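Local coordinates for C-type diheme-containing protein (Kuenenia stuttgartiensis, PDB 6H5L) that carries two c-type haems and probably passes electrons along the extended transfer pathway of a 60-haem reductase complex with a HAO-like partner, at the interface of chains A and B. Numbering follows the deposited sequence. Chains: chain A/B, Conserved hypothetical cytochrome protein.

Contact 1: the interface of chains A and B. Residues chain A 66-67, 70; chain B 116-117.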
ATOM      1  N   TYR A  66     -30.350  29.599  34.119  1.00 29.08           N
ATOM      2  CA  TYR A  66     -31.340  29.106  33.166  1.00 27.47           C
ATOM      3  C   TYR A  66     -30.686  28.626  31.877  1.00 27.76           C
ATOM      4  O   TYR A  66     -31.161  27.668  31.259  1.00 31.15           O
ATOM      5  CB  TYR A  66     -32.366  30.200  32.866  1.00 33.49           C
ATOM      6  CG  TYR A  66     -33.476  29.768  31.934  1.00 24.82           C
ATOM      7  CD1 TYR A  66     -34.644  29.202  32.429  1.00 32.44           C
ATOM      8  CD2 TYR A  66     -33.354  29.923  30.558  1.00 23.14           C
ATOM      9  CE1 TYR A  66     -35.658  28.802  31.581  1.00 35.79           C
ATOM     10  CE2 TYR A  66     -34.361  29.524  29.703  1.00 23.08           C
ATOM     11  CZ  TYR A  66     -35.510  28.965  30.219  1.00 33.84           C
ATOM     12  OH  TYR A  66     -36.510  28.569  29.367  1.00 40.72           O
ATOM     13  N   ARG A  67     -29.600  29.276  31.457  1.00 30.12           N
ATOM     14  CA  ARG A  67     -28.914  28.858  30.239  1.00 27.53           C
ATOM     15  C   ARG A  67     -28.262  27.496  30.421  1.00 32.18           C
ATOM     16  O   ARG A  67     -28.373  26.624  29.552  1.00 36.90           O
ATOM     17  CB  ARG A  67     -27.876  29.905  29.841  1.00 27.49           C
ATOM     18  CG  ARG A  67     -27.248  29.669  28.476  1.00 33.71           C
ATOM     19  CD  ARG A  67     -26.292  30.792  28.107  1.00 54.98           C
ATOM     20  NE  ARG A  67     -26.512  31.261  26.743  1.00 67.75           N
ATOM     21  CZ  ARG A  67     -25.747  32.156  26.127  1.00 62.86           C
ATOM     22  NH1 ARG A  67     -24.700  32.679  26.752  1.00 58.44           N
ATOM     23  NH2 ARG A  67     -26.027  32.523  24.885  1.00 71.09           N
ATOM     24  N   SER A  70     -30.875  24.757  30.406  1.00 27.84           N
ATOM     25  CA  SER A  70     -31.429  24.485  29.084  1.00 21.11           C
ATOM     26  C   SER A  70     -30.417  23.785  28.187  1.00 19.29           C
ATOM     27  O   SER A  70     -30.762  22.833  27.477  1.00 21.31           O
ATOM     28  CB  SER A  70     -31.902  25.788  28.440  1.00 21.04           C
ATOM     29  OG  SER A  70     -32.926  26.392  29.213  1.00 27.43           O
TER
ATOM     30  N   LEU B 116     -31.520  31.301  23.130  1.00 51.25           N
ATOM     31  CA  LEU B 116     -30.434  30.436  23.570  1.00 48.47           C
ATOM     32  C   LEU B 116     -30.133  29.398  22.505  1.00 43.07           C
ATOM     33  O   LEU B 116     -31.050  28.689  22.066  1.00 38.95           O
ATOM     34  CB  LEU B 116     -30.805  29.746  24.879  1.00 46.72           C
ATOM     35  CG  LEU B 116     -31.326  30.677  25.976  1.00 42.83           C
ATOM     36  CD1 LEU B 116     -31.885  29.871  27.134  1.00 52.92           C
ATOM     37  CD2 LEU B 116     -30.224  31.613  26.450  1.00 49.62           C
ATOM     38  N   PRO B 117     -28.884  29.279  22.058  1.00 34.92           N
ATOM     39  CA  PRO B 117     -28.554  28.252  21.061  1.00 28.80           C
ATOM     40  C   PRO B 117     -28.797  26.851  21.610  1.00 34.98           C
ATOM     41  O   PRO B 117     -28.331  26.502  22.696  1.00 35.20           O
ATOM     42  CB  PRO B 117     -27.068  28.503  20.770  1.00 31.45           C
ATOM     43  CG  PRO B 117     -26.565  29.280  21.944  1.00 44.95           C
ATOM     44  CD  PRO B 117     -27.721  30.115  22.399  1.00 43.93           C
TER
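A:Tyr66, A:Arg67 and A:Ser70 meet B:Leu116 and B:Pro117 in part of a two-fold symmetric interface between copies of the same dihaem cytochrome, which is likely to hold neighbouring copies together in the larger complex. Helix 62-71 of chain A receives an extended stretch of chain B, and much of the contact is made by the forked tip of B:Leu116. Its two methyls divide the work: CD1 goes to the tyrosine and CD2 to the arginine. CD1 of B:Leu116 lies 3.6 Å from CE2 of A:Tyr66, along the CD2-CE2 side of the phenol ring. The other methyl, CD2 of B:Leu116, rests against the arginine chain, 4.1 Å from CG of A:Arg67 and 3.7 Å from NE of A:Arg67. This chain leaves the helix with CG anti to the backbone N (chi1 -171°) and bends at chi3 (-133°), which carries the guanidinium past the leucine towards the proline. A:Ser70 sits one turn further along: its hydroxyl OG bonds to the backbone O of A:Tyr66 at 3.0 Å, tilted 26° from the carbonyl plane, and also lies over the rim of one face of the tyrosine ring. An alanine here would be likely to leave the backbone O of A:Tyr66 without its hydroxyl partner and the ring freer to shift against B:Leu116. Beyond the leucine, the guanidinium NH2 of A:Arg67 stands 3.9 Å from the ring carbon CD of B:Pro117.

Contact 2: the interface of chains A and B. Residues chain A 67, 71; chain B 116-117.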
ATOM      1  N   ARG A  67     -29.600  29.276  31.457  1.00 30.12           N
ATOM      2  CA  ARG A  67     -28.914  28.858  30.239  1.00 27.53           C
ATOM      3  C   ARG A  67     -28.262  27.496  30.421  1.00 32.18           C
ATOM      4  O   ARG A  67     -28.373  26.624  29.552  1.00 36.90           O
ATOM      5  CB  ARG A  67     -27.876  29.905  29.841  1.00 27.49           C
ATOM      6  CG  ARG A  67     -27.248  29.669  28.476  1.00 33.71           C
ATOM      7  CD  ARG A  67     -26.292  30.792  28.107  1.00 54.98           C
ATOM      8  NE  ARG A  67     -26.512  31.261  26.743  1.00 67.75           N
ATOM      9  CZ  ARG A  67     -25.747  32.156  26.127  1.00 62.86           C
ATOM     10  NH1 ARG A  67     -24.700  32.679  26.752  1.00 58.44           N
ATOM     11  NH2 ARG A  67     -26.027  32.523  24.885  1.00 71.09           N
ATOM     12  N   TYR A  71     -29.165  24.240  28.202  1.00 25.68           N
ATOM     13  CA  TYR A  71     -28.168  23.699  27.287  1.00 25.41           C
ATOM     14  C   TYR A  71     -27.535  22.418  27.814  1.00 27.99           C
ATOM     15  O   TYR A  71     -27.140  21.557  27.021  1.00 23.34           O
ATOM     16  CB  TYR A  71     -27.091  24.750  27.020  1.00 18.28           C
ATOM     17  CG  TYR A  71     -26.079  24.373  25.964  1.00 25.21           C
ATOM     18  CD1 TYR A  71     -26.306  24.661  24.626  1.00 22.75           C
ATOM     19  CD2 TYR A  71     -24.886  23.749  26.308  1.00 22.00           C
ATOM     20  CE1 TYR A  71     -25.381  24.331  23.659  1.00 30.09           C
ATOM     21  CE2 TYR A  71     -23.953  23.414  25.346  1.00 23.59           C
ATOM     22  CZ  TYR A  71     -24.207  23.708  24.022  1.00 33.66           C
ATOM     23  OH  TYR A  71     -23.289  23.382  23.052  1.00 38.58           O
TER
ATOM     24  N   LEU B 116     -31.520  31.301  23.130  1.00 51.25           N
ATOM     25  CA  LEU B 116     -30.434  30.436  23.570  1.00 48.47           C
ATOM     26  C   LEU B 116     -30.133  29.398  22.505  1.00 43.07           C
ATOM     27  O   LEU B 116     -31.050  28.689  22.066  1.00 38.95           O
ATOM     28  CB  LEU B 116     -30.805  29.746  24.879  1.00 46.72           C
ATOM     29  CG  LEU B 116     -31.326  30.677  25.976  1.00 42.83           C
ATOM     30  CD1 LEU B 116     -31.885  29.871  27.134  1.00 52.92           C
ATOM     31  CD2 LEU B 116     -30.224  31.613  26.450  1.00 49.62           C
ATOM     32  N   PRO B 117     -28.884  29.279  22.058  1.00 34.92           N
ATOM     33  CA  PRO B 117     -28.554  28.252  21.061  1.00 28.80           C
ATOM     34  C   PRO B 117     -28.797  26.851  21.610  1.00 34.98           C
ATOM     35  O   PRO B 117     -28.331  26.502  22.696  1.00 35.20           O
ATOM     36  CB  PRO B 117     -27.068  28.503  20.770  1.00 31.45           C
ATOM     37  CG  PRO B 117     -26.565  29.280  21.944  1.00 44.95           C
ATOM     38  CD  PRO B 117     -27.721  30.115  22.399  1.00 43.93           C
TER
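With chi1 at -173°, A:Tyr71 swings its ring away from its own backbone N and out from the end of helix 62-71, while the backbone of B:Pro117, at psi 129°, turns its carbonyl towards that ring. Both chains are c-type cytochromes with paired CXXCH haem-binding motifs, and this patch joins the helix that shortly precedes the axial ligand A:Met78 to the chain B segment between helices 102-105 and 122-135. The carbonyl O of B:Pro117 arrives in the plane of the tyrosine ring, at its edge, rather than over a face. This O of B:Pro117 lies 3.3 Å from CD1 and 3.8 Å from CE1 of A:Tyr71, so the oxygen looks at one flank of the ring near its CB end. The flank used is the CD1-CE1 side; CD2 and CE2 of A:Tyr71 lie across the ring from the oxygen, on the side turned away from the proline. The aromatic hydrogens on the near flank carry a slight positive charge, and the approach may therefore be mildly attractive, although this is a van der Waals contact first. A:Arg67, a turn earlier in the same helix, crosses the proline side chain at about a right angle. Of the patch, B:Pro117 contributes 40 Å² of buried surface and A:Tyr71 17 Å². The closed ring of the proline limits rotation about phi, here -63°, and so restricts the path of the chain as it passes A:Arg67 and brings its carbonyl to the edge of A:Tyr71.

Contact 1 and contact 2 are overlapping parts of one patch, the centres of their C-alpha atoms about 2 Å apart. Both use helix 62-71 of chain A and the same pair of consecutive residues in chain B, and they share A:Arg67, B:Leu116 and B:Pro117. Contact 1 extends towards the earlier turn with A:Tyr66 and brings in A:Ser70, whereas contact 2 reaches the helix end at A:Tyr71. A:Arg67 joins them, so a shift of its chain would probably be felt in both. The two-fold symmetry repeats the pair with the chains exchanged, giving the interface a matching second patch.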